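Local coordinates for aminopeptidase-like protein (Chaetomium thermophilum, PDB 5JM6) that probably acts as a zinc-dependent aminopeptidase of the M18 family, forming a dodecamer linked to selective autophagy through the Cvt pathway, at residues Y103-N108 against G351-I356; G109-A114 against A334-E339; D91-K96 against E359-S364; N125-I130 against A383-V388. All coordinates share one frame; numbering follows the deposited sequence.

Contact 1: Y103-N108 against G351-I356; sequences YFTTRN and GNFLPI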
loop_
_atom_site.group_PDB
_atom_site.type_symbol
_atom_site.label_atom_id
_atom_site.label_comp_id
_atom_site.label_asym_id
_atom_site.label_seq_id
_atom_site.Cartn_x
_atom_site.Cartn_y
_atom_site.Cartn_z
ATOM N N TYR A 103 31.723 -52.677 23.322
ATOM C CA TYR A 103 32.351 -52.252 22.074
ATOM C C TYR A 103 31.932 -50.853 21.627
ATOM O O TYR A 103 30.987 -50.274 22.165
ATOM C CB TYR A 103 32.031 -53.262 20.967
ATOM C CG TYR A 103 32.286 -54.698 21.368
ATOM C CD1 TYR A 103 33.550 -55.259 21.251
ATOM C CD2 TYR A 103 31.263 -55.488 21.879
ATOM C CE1 TYR A 103 33.788 -56.569 21.625
ATOM C CE2 TYR A 103 31.491 -56.798 22.256
ATOM C CZ TYR A 103 32.755 -57.334 22.127
ATOM O OH TYR A 103 32.984 -58.639 22.500
ATOM N N PHE A 104 32.659 -50.309 20.655
ATOM C CA PHE A 104 32.244 -49.086 19.975
ATOM C C PHE A 104 32.825 -49.006 18.567
ATOM O O PHE A 104 33.828 -49.650 18.259
ATOM C CB PHE A 104 32.641 -47.839 20.775
ATOM C CG PHE A 104 34.120 -47.544 20.771
ATOM C CD1 PHE A 104 34.951 -48.094 21.731
ATOM C CD2 PHE A 104 34.672 -46.694 19.822
ATOM C CE1 PHE A 104 36.307 -47.817 21.738
ATOM C CE2 PHE A 104 36.027 -46.416 19.823
ATOM C CZ PHE A 104 36.844 -46.973 20.785
ATOM N N THR A 105 32.186 -48.206 17.720
ATOM C CA THR A 105 32.663 -47.989 16.359
ATOM C C THR A 105 32.503 -46.519 15.978
ATOM O O THR A 105 31.642 -45.811 16.505
ATOM C CB THR A 105 31.930 -48.917 15.358
ATOM O OG1 THR A 105 32.283 -50.276 15.641
ATOM C CG2 THR A 105 32.308 -48.617 13.909
ATOM N N THR A 106 33.361 -46.077 15.067
ATOM C CA THR A 106 33.509 -44.683 14.699
ATOM C C THR A 106 33.344 -44.503 13.193
ATOM O O THR A 106 33.699 -45.386 12.413
ATOM C CB THR A 106 34.891 -44.173 15.161
ATOM O OG1 THR A 106 34.833 -43.852 16.555
ATOM C CG2 THR A 106 35.349 -42.954 14.374
ATOM N N ARG A 107 32.772 -43.372 12.790
ATOM C CA ARG A 107 32.718 -43.003 11.386
ATOM C C ARG A 107 33.090 -41.527 11.232
ATOM O O ARG A 107 32.460 -40.657 11.835
ATOM C CB ARG A 107 31.331 -43.288 10.807
ATOM C CG ARG A 107 31.276 -43.292 9.291
ATOM C CD ARG A 107 29.914 -43.740 8.782
ATOM N NE ARG A 107 29.771 -45.194 8.783
ATOM C CZ ARG A 107 28.793 -45.850 8.164
ATOM N NH1 ARG A 107 27.867 -45.185 7.489
ATOM N NH2 ARG A 107 28.743 -47.174 8.220
ATOM N N ASN A 108 34.142 -41.270 10.456
ATOM C CA ASN A 108 34.650 -39.923 10.168
ATOM C C ASN A 108 35.091 -39.169 11.432
ATOM O O ASN A 108 35.321 -37.959 11.412
ATOM C CB ASN A 108 33.562 -39.141 9.401
ATOM C CG ASN A 108 33.949 -37.703 9.091
ATOM O OD1 ASN A 108 34.827 -37.445 8.270
ATOM N ND2 ASN A 108 33.279 -36.758 9.745
ATOM N N GLY A 351 21.364 -42.297 7.446
ATOM C CA GLY A 351 22.386 -43.069 6.751
ATOM C C GLY A 351 22.605 -44.501 7.242
ATOM O O GLY A 351 22.044 -44.924 8.254
ATOM N N ASN A 352 23.451 -45.229 6.513
ATOM C CA ASN A 352 23.775 -46.643 6.742
ATOM C C ASN A 352 24.213 -47.008 8.160
ATOM O O ASN A 352 24.019 -48.141 8.603
ATOM C CB ASN A 352 24.898 -47.050 5.774
ATOM C CG ASN A 352 24.786 -48.485 5.292
ATOM O OD1 ASN A 352 23.888 -49.227 5.689
ATOM N ND2 ASN A 352 25.707 -48.881 4.419
ATOM N N PHE A 353 24.788 -46.037 8.865
ATOM C CA PHE A 353 25.665 -46.309 10.001
ATOM C C PHE A 353 25.093 -47.253 11.065
ATOM O O PHE A 353 25.688 -48.293 11.344
ATOM C CB PHE A 353 26.064 -44.987 10.663
ATOM C CG PHE A 353 27.200 -45.117 11.638
ATOM C CD1 PHE A 353 28.118 -46.146 11.518
ATOM C CD2 PHE A 353 27.345 -44.213 12.678
ATOM C CE1 PHE A 353 29.162 -46.273 12.413
ATOM C CE2 PHE A 353 28.389 -44.334 13.578
ATOM C CZ PHE A 353 29.297 -45.367 13.445
ATOM N N LEU A 354 23.957 -46.906 11.662
ATOM C CA LEU A 354 23.403 -47.753 12.721
ATOM C C LEU A 354 22.813 -49.084 12.219
ATOM O O LEU A 354 23.045 -50.118 12.844
ATOM C CB LEU A 354 22.357 -46.991 13.542
ATOM C CG LEU A 354 21.722 -47.815 14.669
ATOM C CD1 LEU A 354 22.754 -48.194 15.727
ATOM C CD2 LEU A 354 20.549 -47.079 15.301
ATOM N N PRO A 355 22.030 -49.070 11.119
ATOM C CA PRO A 355 21.535 -50.374 10.657
ATOM C C PRO A 355 22.626 -51.373 10.260
ATOM O O PRO A 355 22.547 -52.525 10.683
ATOM C CB PRO A 355 20.678 -50.004 9.444
ATOM C CG PRO A 355 20.174 -48.652 9.765
ATOM C CD PRO A 355 21.330 -47.964 10.439
ATOM N N ILE A 356 23.624 -50.953 9.486
ATOM C CA ILE A 356 24.644 -51.897 9.035
ATOM C C ILE A 356 25.488 -52.387 10.215
ATOM O O ILE A 356 25.926 -53.537 10.236
ATOM C CB ILE A 356 25.556 -51.291 7.934
ATOM C CG1 ILE A 356 26.407 -52.387 7.288
ATOM C CG2 ILE A 356 26.438 -50.177 8.481
ATOM C CD1 ILE A 356 27.042 -51.979 5.979
#
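Arg107 NH1, the polar end that meets the helix, is gripped by one hydrogen bond, to the carbonyl O of Arg346 outside both segments. The setting is the mixed central sheet of the M18 aminopeptidase fold, where the N-terminal part of helix 353-368 packs against strand 102-107. Arg107 leaves the strand toward the helix with CG anti to the backbone N (chi1 -164°), and a bend at chi3 brings the guanidinium to the CD1 rim of Phe353. The evidence for the packing is a CH-pi contact: Arg107 CB stands 4.0 Å from the centroid of the Phe353 ring, 15° off the normal. Further along the chain, Arg107 NE comes within 3.3 Å of Phe353 CD1, which lies over one face of the guanidinium. The two planes are turned 40° apart, so the group leans across the rim of the ring and does not stack flat on it. Aliphatic carbons border the guanidinium edge, Asn352 CB at 3.9 Å from Arg107 NH1 and Ile356 CG2 at 3.8 Å from Arg107 NH2. An alanine at Arg107 would keep CB over the ring but lose the guanidinium and its bond to Arg346, and would probably loosen the strand from the helix. A second subunit also reaches the contact, its Gly471 packing on Arg107 and its Leu378 on Ile356. Thr105 sends OG1 to Leu87 O and leaves its methyl for the ring, with Thr105 CG2 4.2 Å from Phe353 CE1.

Contact 2: G109-A114 against A334-E339; sequences GSSIIA and ALFDDE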
loop_
_atom_site.group_PDB
_atom_site.type_symbol
_atom_site.label_atom_id
_atom_site.label_comp_id
_atom_site.label_asym_id
_atom_site.label_seq_id
_atom_site.Cartn_x
_atom_site.Cartn_y
_atom_site.Cartn_z
ATOM N N GLY A 109 35.288 -39.898 12.525
ATOM C CA GLY A 109 35.703 -39.279 13.772
ATOM C C GLY A 109 34.662 -38.328 14.343
ATOM O O GLY A 109 34.922 -37.653 15.337
ATOM N N SER A 110 33.546 -38.165 13.633
ATOM C CA SER A 110 32.396 -37.399 14.116
ATOM C C SER A 110 31.128 -38.193 14.481
ATOM O O SER A 110 30.147 -37.608 14.939
ATOM C CB SER A 110 32.042 -36.335 13.081
ATOM O OG SER A 110 31.729 -36.928 11.837
ATOM N N SER A 111 31.130 -39.504 14.252
ATOM C CA SER A 111 29.979 -40.344 14.589
ATOM C C SER A 111 30.443 -41.560 15.367
ATOM O O SER A 111 31.463 -42.159 15.033
ATOM C CB SER A 111 29.219 -40.787 13.337
ATOM O OG SER A 111 28.177 -39.884 13.020
ATOM N N ILE A 112 29.701 -41.927 16.403
ATOM C CA ILE A 112 30.110 -43.050 17.229
ATOM C C ILE A 112 28.919 -43.852 17.749
ATOM O O ILE A 112 27.887 -43.295 18.129
ATOM C CB ILE A 112 30.989 -42.570 18.411
ATOM C CG1 ILE A 112 31.502 -43.759 19.226
ATOM C CG2 ILE A 112 30.238 -41.575 19.289
ATOM C CD1 ILE A 112 32.486 -43.371 20.297
ATOM N N ILE A 113 29.075 -45.171 17.735
ATOM C CA ILE A 113 28.080 -46.095 18.259
ATOM C C ILE A 113 28.735 -47.003 19.289
ATOM O O ILE A 113 29.667 -47.734 18.965
ATOM C CB ILE A 113 27.457 -46.954 17.142
ATOM C CG1 ILE A 113 26.686 -46.076 16.157
ATOM C CG2 ILE A 113 26.556 -48.032 17.729
ATOM C CD1 ILE A 113 26.255 -46.808 14.909
ATOM N N ALA A 114 28.253 -46.948 20.526
ATOM C CA ALA A 114 28.787 -47.783 21.596
ATOM C C ALA A 114 27.704 -48.705 22.138
ATOM O O ALA A 114 26.544 -48.307 22.251
ATOM C CB ALA A 114 29.360 -46.923 22.709
ATOM N N ALA A 334 23.790 -44.447 20.023
ATOM C CA ALA A 334 24.278 -43.985 18.730
ATOM C C ALA A 334 24.278 -42.463 18.674
ATOM O O ALA A 334 23.225 -41.832 18.749
ATOM C CB ALA A 334 23.428 -44.559 17.605
ATOM N N LEU A 335 25.464 -41.878 18.551
ATOM C CA LEU A 335 25.590 -40.431 18.441
ATOM C C LEU A 335 25.996 -40.055 17.022
ATOM O O LEU A 335 27.051 -40.464 16.538
ATOM C CB LEU A 335 26.604 -39.895 19.455
ATOM C CG LEU A 335 26.317 -40.244 20.918
ATOM C CD1 LEU A 335 27.321 -39.582 21.848
ATOM C CD2 LEU A 335 24.894 -39.859 21.293
ATOM N N PHE A 336 25.166 -39.242 16.377
ATOM C CA PHE A 336 25.308 -38.949 14.956
ATOM C C PHE A 336 25.725 -37.510 14.719
ATOM O O PHE A 336 25.577 -36.646 15.579
ATOM C CB PHE A 336 24.004 -39.205 14.196
ATOM C CG PHE A 336 23.527 -40.621 14.253
ATOM C CD1 PHE A 336 24.040 -41.577 13.394
ATOM C CD2 PHE A 336 22.548 -40.992 15.156
ATOM C CE1 PHE A 336 23.593 -42.882 13.445
ATOM C CE2 PHE A 336 22.096 -42.292 15.211
ATOM C CZ PHE A 336 22.619 -43.239 14.355
ATOM N N ASP A 337 26.275 -37.281 13.537
ATOM C CA ASP A 337 26.644 -35.956 13.075
ATOM C C ASP A 337 25.607 -35.484 12.053
ATOM O O ASP A 337 24.927 -36.306 11.435
ATOM C CB ASP A 337 28.050 -35.975 12.469
ATOM C CG ASP A 337 28.525 -34.602 12.027
ATOM O OD1 ASP A 337 27.866 -33.594 12.357
ATOM O OD2 ASP A 337 29.572 -34.535 11.349
ATOM N N ASP A 338 25.459 -34.164 11.938
ATOM C CA ASP A 338 24.662 -33.511 10.889
ATOM C C ASP A 338 23.135 -33.631 10.958
ATOM O O ASP A 338 22.496 -33.817 9.927
ATOM C CB ASP A 338 25.092 -34.038 9.511
ATOM C CG ASP A 338 26.568 -33.857 9.247
ATOM O OD1 ASP A 338 27.131 -32.825 9.659
ATOM O OD2 ASP A 338 27.169 -34.758 8.633
ATOM N N GLU A 339 22.543 -33.523 12.145
ATOM C CA GLU A 339 21.081 -33.586 12.249
ATOM C C GLU A 339 20.410 -32.261 11.899
ATOM O O GLU A 339 19.258 -32.227 11.457
ATOM C CB GLU A 339 20.665 -34.027 13.653
ATOM C CG GLU A 339 19.159 -34.074 13.903
ATOM C CD GLU A 339 18.606 -32.756 14.421
ATOM O OE1 GLU A 339 17.439 -32.433 14.116
ATOM O OE2 GLU A 339 19.342 -32.040 15.131
#
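Leu335, Ile112 and Asp337 bury the most area in this antiparallel pairing of neighbouring strands 111-117 and 330-336 inside the mixed central sheet. The short strand axes lie 4.9 Å apart, with their N-to-C directions at 176°. Ile112 and Leu335 form a hydrogen-bonded pair: Ile112 N donates to Leu335 O at 3.0 Å (165°), and Leu335 N returns a bond to Ile112 O at 2.8 Å (167°). Their side chains lie side by side and point the same way, Ile112 CG2 meeting Leu335 CB at 4.0 Å, while the CG1 branch of Ile112, anti to the backbone N, leads away from Leu335; the side chain also touches Leu79 of helix 68-81. On the other face of the sheet Ile113 CG1 rests 3.9 Å from Ala334 CB, under helix 353-368. Along its other edge, in the pairing with strand 102-107, this strand starts with a classic beta bulge, Ser110 and Ser111 both facing Arg107. Asp337 reaches this irregular end with CG anti to its backbone N. Ser110 OG, also bonded to Asn108 ND2, gives Asp337 OD2 a weak hydrogen bond of 3.3 Å. An alanine at Asp337 would remove this carboxylate and is likely to leave the bulge less well tied to the chain leading to Glu339, seen to bind zinc in this protein though it holds none in this chain. Within the bulge, Ser111 CA makes a CA-H...O contact of 3.5 Å with Leu335 O.

Contact 3: D91-K96 against E359-S364; sequences DSWTGK and ERILES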
loop_
_atom_site.group_PDB
_atom_site.type_symbol
_atom_site.label_atom_id
_atom_site.label_comp_id
_atom_site.label_asym_id
_atom_site.label_seq_id
_atom_site.Cartn_x
_atom_site.Cartn_y
_atom_site.Cartn_z
ATOM N N ASP A 91 37.960 -54.089 9.344
ATOM C CA ASP A 91 38.197 -55.445 9.839
ATOM C C ASP A 91 36.924 -56.288 9.912
ATOM O O ASP A 91 35.818 -55.757 10.015
ATOM C CB ASP A 91 38.864 -55.405 11.212
ATOM C CG ASP A 91 40.134 -54.580 11.217
ATOM O OD1 ASP A 91 40.598 -54.218 12.317
ATOM O OD2 ASP A 91 40.661 -54.284 10.123
ATOM N N SER A 92 37.091 -57.605 9.861
ATOM C CA SER A 92 35.978 -58.527 10.060
ATOM C C SER A 92 35.700 -58.713 11.550
ATOM O O SER A 92 36.623 -58.940 12.333
ATOM C CB SER A 92 36.278 -59.875 9.401
ATOM O OG SER A 92 35.214 -60.790 9.598
ATOM N N TRP A 93 34.436 -58.579 11.950
ATOM C CA TRP A 93 34.063 -58.792 13.347
ATOM C C TRP A 93 33.494 -60.176 13.619
ATOM O O TRP A 93 33.264 -60.526 14.775
ATOM C CB TRP A 93 33.011 -57.775 13.803
ATOM C CG TRP A 93 33.269 -56.352 13.448
ATOM C CD1 TRP A 93 34.442 -55.804 13.021
ATOM C CD2 TRP A 93 32.314 -55.286 13.483
ATOM N NE1 TRP A 93 34.277 -54.460 12.790
ATOM C CE2 TRP A 93 32.979 -54.118 13.065
ATOM C CE3 TRP A 93 30.961 -55.206 13.828
ATOM C CZ2 TRP A 93 32.338 -52.883 12.984
ATOM C CZ3 TRP A 93 30.326 -53.980 13.746
ATOM C CH2 TRP A 93 31.014 -52.836 13.327
ATOM N N THR A 94 33.278 -60.966 12.571
ATOM C CA THR A 94 32.423 -62.147 12.697
ATOM C C THR A 94 32.965 -63.172 13.692
ATOM O O THR A 94 32.235 -64.061 14.125
ATOM C CB THR A 94 32.193 -62.834 11.334
ATOM O OG1 THR A 94 33.438 -62.965 10.639
ATOM C CG2 THR A 94 31.226 -62.021 10.484
ATOM N N GLY A 95 34.245 -63.069 14.034
ATOM C CA GLY A 95 34.769 -63.832 15.151
ATOM C C GLY A 95 34.488 -63.262 16.537
ATOM O O GLY A 95 33.919 -63.942 17.390
ATOM N N LYS A 96 34.808 -61.979 16.715
ATOM C CA LYS A 96 35.112 -61.376 18.026
ATOM C C LYS A 96 34.054 -61.213 19.099
ATOM O O LYS A 96 34.393 -61.007 20.263
ATOM C CB LYS A 96 35.614 -59.953 17.854
ATOM C CG LYS A 96 36.566 -59.634 16.767
ATOM C CD LYS A 96 37.175 -58.321 17.219
ATOM C CE LYS A 96 37.330 -57.319 16.117
ATOM N NZ LYS A 96 38.713 -57.425 15.636
ATOM N N GLU A 359 23.411 -55.067 11.944
ATOM C CA GLU A 359 23.431 -56.295 11.155
ATOM C C GLU A 359 24.754 -57.032 11.336
ATOM O O GLU A 359 24.775 -58.251 11.502
ATOM C CB GLU A 359 23.180 -55.992 9.675
ATOM C CG GLU A 359 21.804 -55.402 9.402
ATOM C CD GLU A 359 21.526 -55.194 7.925
ATOM O OE1 GLU A 359 22.257 -55.770 7.091
ATOM O OE2 GLU A 359 20.574 -54.454 7.598
ATOM N N ARG A 360 25.854 -56.285 11.322
ATOM C CA ARG A 360 27.174 -56.862 11.547
ATOM C C ARG A 360 27.282 -57.568 12.893
ATOM O O ARG A 360 27.821 -58.672 12.981
ATOM C CB ARG A 360 28.245 -55.784 11.472
ATOM C CG ARG A 360 28.687 -55.395 10.090
ATOM C CD ARG A 360 30.189 -55.306 10.134
ATOM N NE ARG A 360 30.734 -54.169 9.409
ATOM C CZ ARG A 360 32.036 -53.967 9.247
ATOM N NH1 ARG A 360 32.903 -54.836 9.751
ATOM N NH2 ARG A 360 32.473 -52.907 8.582
ATOM N N ILE A 361 26.787 -56.915 13.941
ATOM C CA ILE A 361 26.805 -57.497 15.277
ATOM C C ILE A 361 26.028 -58.803 15.291
ATOM O O ILE A 361 26.513 -59.825 15.778
ATOM C CB ILE A 361 26.205 -56.544 16.328
ATOM C CG1 ILE A 361 26.970 -55.221 16.361
ATOM C CG2 ILE A 361 26.222 -57.192 17.702
ATOM C CD1 ILE A 361 26.246 -54.127 17.120
ATOM N N LEU A 362 24.820 -58.766 14.741
ATOM C CA LEU A 362 23.957 -59.936 14.734
ATOM C C LEU A 362 24.556 -61.074 13.912
ATOM O O LEU A 362 24.567 -62.222 14.356
ATOM C CB LEU A 362 22.571 -59.570 14.208
ATOM C CG LEU A 362 21.590 -60.733 14.103
ATOM C CD1 LEU A 362 21.456 -61.439 15.442
ATOM C CD2 LEU A 362 20.246 -60.226 13.624
ATOM N N GLU A 363 25.062 -60.760 12.722
ATOM C CA GLU A 363 25.691 -61.779 11.887
ATOM C C GLU A 363 26.906 -62.385 12.578
ATOM O O GLU A 363 27.204 -63.567 12.406
ATOM C CB GLU A 363 26.101 -61.202 10.535
ATOM C CG GLU A 363 26.840 -62.196 9.661
ATOM C CD GLU A 363 27.811 -61.526 8.724
ATOM O OE1 GLU A 363 28.522 -60.606 9.177
ATOM O OE2 GLU A 363 27.863 -61.919 7.540
ATOM N N SER A 364 27.603 -61.570 13.362
ATOM C CA SER A 364 28.744 -62.055 14.127
ATOM C C SER A 364 28.308 -63.126 15.123
ATOM O O SER A 364 28.891 -64.208 15.171
ATOM C CB SER A 364 29.437 -60.902 14.854
ATOM O OG SER A 364 30.555 -61.365 15.590
HETATM O O HOH W 1 32.146 -57.906 10.415
#
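The loop between strands 85-86 and 102-107 is fastened here to helix 353-368 by a cation-pi stack of arginine on tryptophan. The Arg360 guanidinium lies over one face of Trp93, its CZ 4.2 Å from the centroid of the six-membered ring and the planes 24° apart. Bends at chi2 and chi3 carry the arginine chain over the indole, so that Arg360 CD also sits 3.8 Å from that centroid, a CH-pi contact. Ile361 CG1 meets the indole at its edge, 4.4 Å from Trp93 CZ3. Arg360 NH1 donates to Asp91 O at 3.1 Å, lying nearly along the C=O axis; the bond is bent at the hydrogen (139°), but the oxygen is almost in the guanidinium plane, which would help to fix the rotation of that group. A water accepts from Trp93 N at 2.8 Å and from Arg360 NH1 at 3.2 Å, bridging loop backbone and helix side chain. Arg360 NH2 bonds to Ala89 O and Trp93 NE1 to Pro88 O, both earlier in the same loop. One turn further along the helix, Ser364 OG donates to Trp93 O at 3.0 Å, coming from 47° out of the carbonyl plane. Pro375 and Gly376 of a second subunit pack on Glu363 and Arg360. Away from the zinc site, the loop between strands 85-86 and 102-107 thus lies against the middle of the helix that flanks the central sheet.

Contact 4: N125-I130 against A383-V388; sequences NGIAMI and ARSFLV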
loop_
_atom_site.group_PDB
_atom_site.type_symbol
_atom_site.label_atom_id
_atom_site.label_comp_id
_atom_site.label_asym_id
_atom_site.label_seq_id
_atom_site.Cartn_x
_atom_site.Cartn_y
_atom_site.Cartn_z
ATOM N N ASN A 125 17.465 -61.765 20.217
ATOM C CA ASN A 125 17.159 -60.897 21.347
ATOM C C ASN A 125 17.174 -59.437 20.920
ATOM O O ASN A 125 17.881 -59.058 19.986
ATOM C CB ASN A 125 18.147 -61.129 22.491
ATOM C CG ASN A 125 17.959 -62.478 23.158
ATOM O OD1 ASN A 125 17.134 -63.284 22.729
ATOM N ND2 ASN A 125 18.729 -62.732 24.211
ATOM N N GLY A 126 16.388 -58.620 21.611
ATOM C CA GLY A 126 16.182 -57.244 21.209
ATOM C C GLY A 126 17.281 -56.293 21.624
ATOM O O GLY A 126 18.157 -56.630 22.419
ATOM N N ILE A 127 17.221 -55.089 21.070
ATOM C CA ILE A 127 18.181 -54.046 21.375
ATOM C C ILE A 127 17.474 -52.876 22.042
ATOM O O ILE A 127 16.426 -52.430 21.579
ATOM C CB ILE A 127 18.898 -53.560 20.105
ATOM C CG1 ILE A 127 19.397 -54.759 19.297
ATOM C CG2 ILE A 127 20.043 -52.623 20.457
ATOM C CD1 ILE A 127 19.462 -54.508 17.821
ATOM N N ALA A 128 18.039 -52.389 23.138
ATOM C CA ALA A 128 17.566 -51.155 23.741
ATOM C C ALA A 128 18.523 -50.048 23.321
ATOM O O ALA A 128 19.669 -50.007 23.767
ATOM C CB ALA A 128 17.493 -51.278 25.256
ATOM N N MET A 129 18.054 -49.158 22.452
ATOM C CA MET A 129 18.947 -48.197 21.815
ATOM C C MET A 129 18.503 -46.745 21.970
ATOM O O MET A 129 17.311 -46.435 21.965
ATOM C CB MET A 129 19.109 -48.536 20.326
ATOM C CG MET A 129 17.812 -48.842 19.587
ATOM S SD MET A 129 18.096 -49.244 17.848
ATOM C CE MET A 129 17.364 -50.875 17.734
ATOM N N ILE A 130 19.491 -45.869 22.119
ATOM C CA ILE A 130 19.276 -44.429 22.178
ATOM C C ILE A 130 20.054 -43.749 21.059
ATOM O O ILE A 130 21.231 -44.042 20.847
ATOM C CB ILE A 130 19.720 -43.834 23.530
ATOM C CG1 ILE A 130 19.089 -44.601 24.693
ATOM C CG2 ILE A 130 19.380 -42.350 23.599
ATOM C CD1 ILE A 130 19.661 -44.226 26.044
ATOM N N ALA A 383 11.888 -56.521 16.191
ATOM C CA ALA A 383 10.577 -56.605 16.835
ATOM C C ALA A 383 10.672 -56.650 18.360
ATOM O O ALA A 383 9.702 -56.352 19.054
ATOM C CB ALA A 383 9.815 -57.820 16.328
ATOM N N ARG A 384 11.827 -57.049 18.878
ATOM C CA ARG A 384 12.042 -57.073 20.322
ATOM C C ARG A 384 12.767 -55.822 20.808
ATOM O O ARG A 384 13.149 -55.731 21.975
ATOM C CB ARG A 384 12.809 -58.332 20.728
ATOM C CG ARG A 384 12.094 -59.616 20.342
ATOM C CD ARG A 384 12.703 -60.836 21.009
ATOM N NE ARG A 384 12.809 -61.953 20.073
ATOM C CZ ARG A 384 11.931 -62.946 19.979
ATOM N NH1 ARG A 384 10.869 -62.977 20.774
ATOM N NH2 ARG A 384 12.117 -63.912 19.091
ATOM N N SER A 385 12.978 -54.868 19.908
ATOM C CA SER A 385 13.756 -53.689 20.254
ATOM C C SER A 385 12.894 -52.470 20.559
ATOM O O SER A 385 11.674 -52.488 20.392
ATOM C CB SER A 385 14.724 -53.358 19.116
ATOM O OG SER A 385 15.661 -54.405 18.932
ATOM N N PHE A 386 13.554 -51.411 21.019
ATOM C CA PHE A 386 12.923 -50.116 21.214
ATOM C C PHE A 386 13.978 -49.031 21.033
ATOM O O PHE A 386 15.095 -49.159 21.534
ATOM C CB PHE A 386 12.277 -50.032 22.597
ATOM C CG PHE A 386 11.377 -48.845 22.774
ATOM C CD1 PHE A 386 11.896 -47.609 23.119
ATOM C CD2 PHE A 386 10.009 -48.966 22.601
ATOM C CE1 PHE A 386 11.073 -46.517 23.285
ATOM C CE2 PHE A 386 9.178 -47.875 22.766
ATOM C CZ PHE A 386 9.712 -46.649 23.109
ATOM N N LEU A 387 13.611 -47.952 20.351
ATOM C CA LEU A 387 14.547 -46.870 20.077
ATOM C C LEU A 387 14.088 -45.565 20.702
ATOM O O LEU A 387 13.044 -45.028 20.337
ATOM C CB LEU A 387 14.726 -46.666 18.571
ATOM C CG LEU A 387 15.484 -45.378 18.225
ATOM C CD1 LEU A 387 16.987 -45.558 18.406
ATOM C CD2 LEU A 387 15.148 -44.861 16.829
ATOM N N VAL A 388 14.871 -45.049 21.640
ATOM C CA VAL A 388 14.607 -43.719 22.157
ATOM C C VAL A 388 15.452 -42.726 21.369
ATOM O O VAL A 388 16.674 -42.683 21.504
ATOM C CB VAL A 388 14.912 -43.613 23.663
ATOM C CG1 VAL A 388 14.777 -42.177 24.134
ATOM C CG2 VAL A 388 13.985 -44.525 24.455
#
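Met129 and Leu387 cross at about a right angle on one face of the central sheet, where strands 127-133 and 386-394 run parallel, their short axes 4.7 Å apart and 14° from one another. Met129 CG occupies the crowded position between its backbone N and carbonyl carbon, which lays it 3.6 Å from Leu387 CD1. A bend at chi3 then turns Met129 CE back along the strand to Ser385 CB, at 3.9 Å. This face meets Leu354 and Ile358 of helix 353-368. Across the sheet, Ile130 and Val388 meet through CG1 and CB, while the Phe386 ring swings away from Ala128 toward Trp510 and helix 430-443. The strands are tied by three backbone bonds, among them Met129 N to Phe386 O at 3.1 Å (173°) and Val388 N to Met129 O at 2.8 Å. Before the regular pairing starts, a side chain takes the place of a carbonyl: Ile127 N donates to Ser385 OG at 2.7 Å, and the same hydroxyl bonds to Thr381 O. Further on, the two strands carry zinc ligands His133 and Asp391. The strand amides described here are thus satisfied by strand carbonyls and one serine hydroxyl, and the side chains that meet are mostly apolar.

Contacts 2 and 4 are buried strand pairings in the same sheet, one antiparallel and one parallel, and they join through a probable hydrogen bond from Ala334 N to Ile130 O. Contacts 1 and 3 are only partly buried, share helix 353-368 and touch the second subunit. Their chemistry follows from this: regular backbone bonds and aliphatic packing inside the sheet, arginine against an aromatic ring where helix 353-368 meets a strand or a loop. In contact 1 the ring comes from the helix and the arginine from the strand; in contact 3 the arginine is on the helix and the ring on a loop. Contact 1 adjoins contact 2, where Phe353 packs on Ile113. Contact 3 lies farthest from the chain centre.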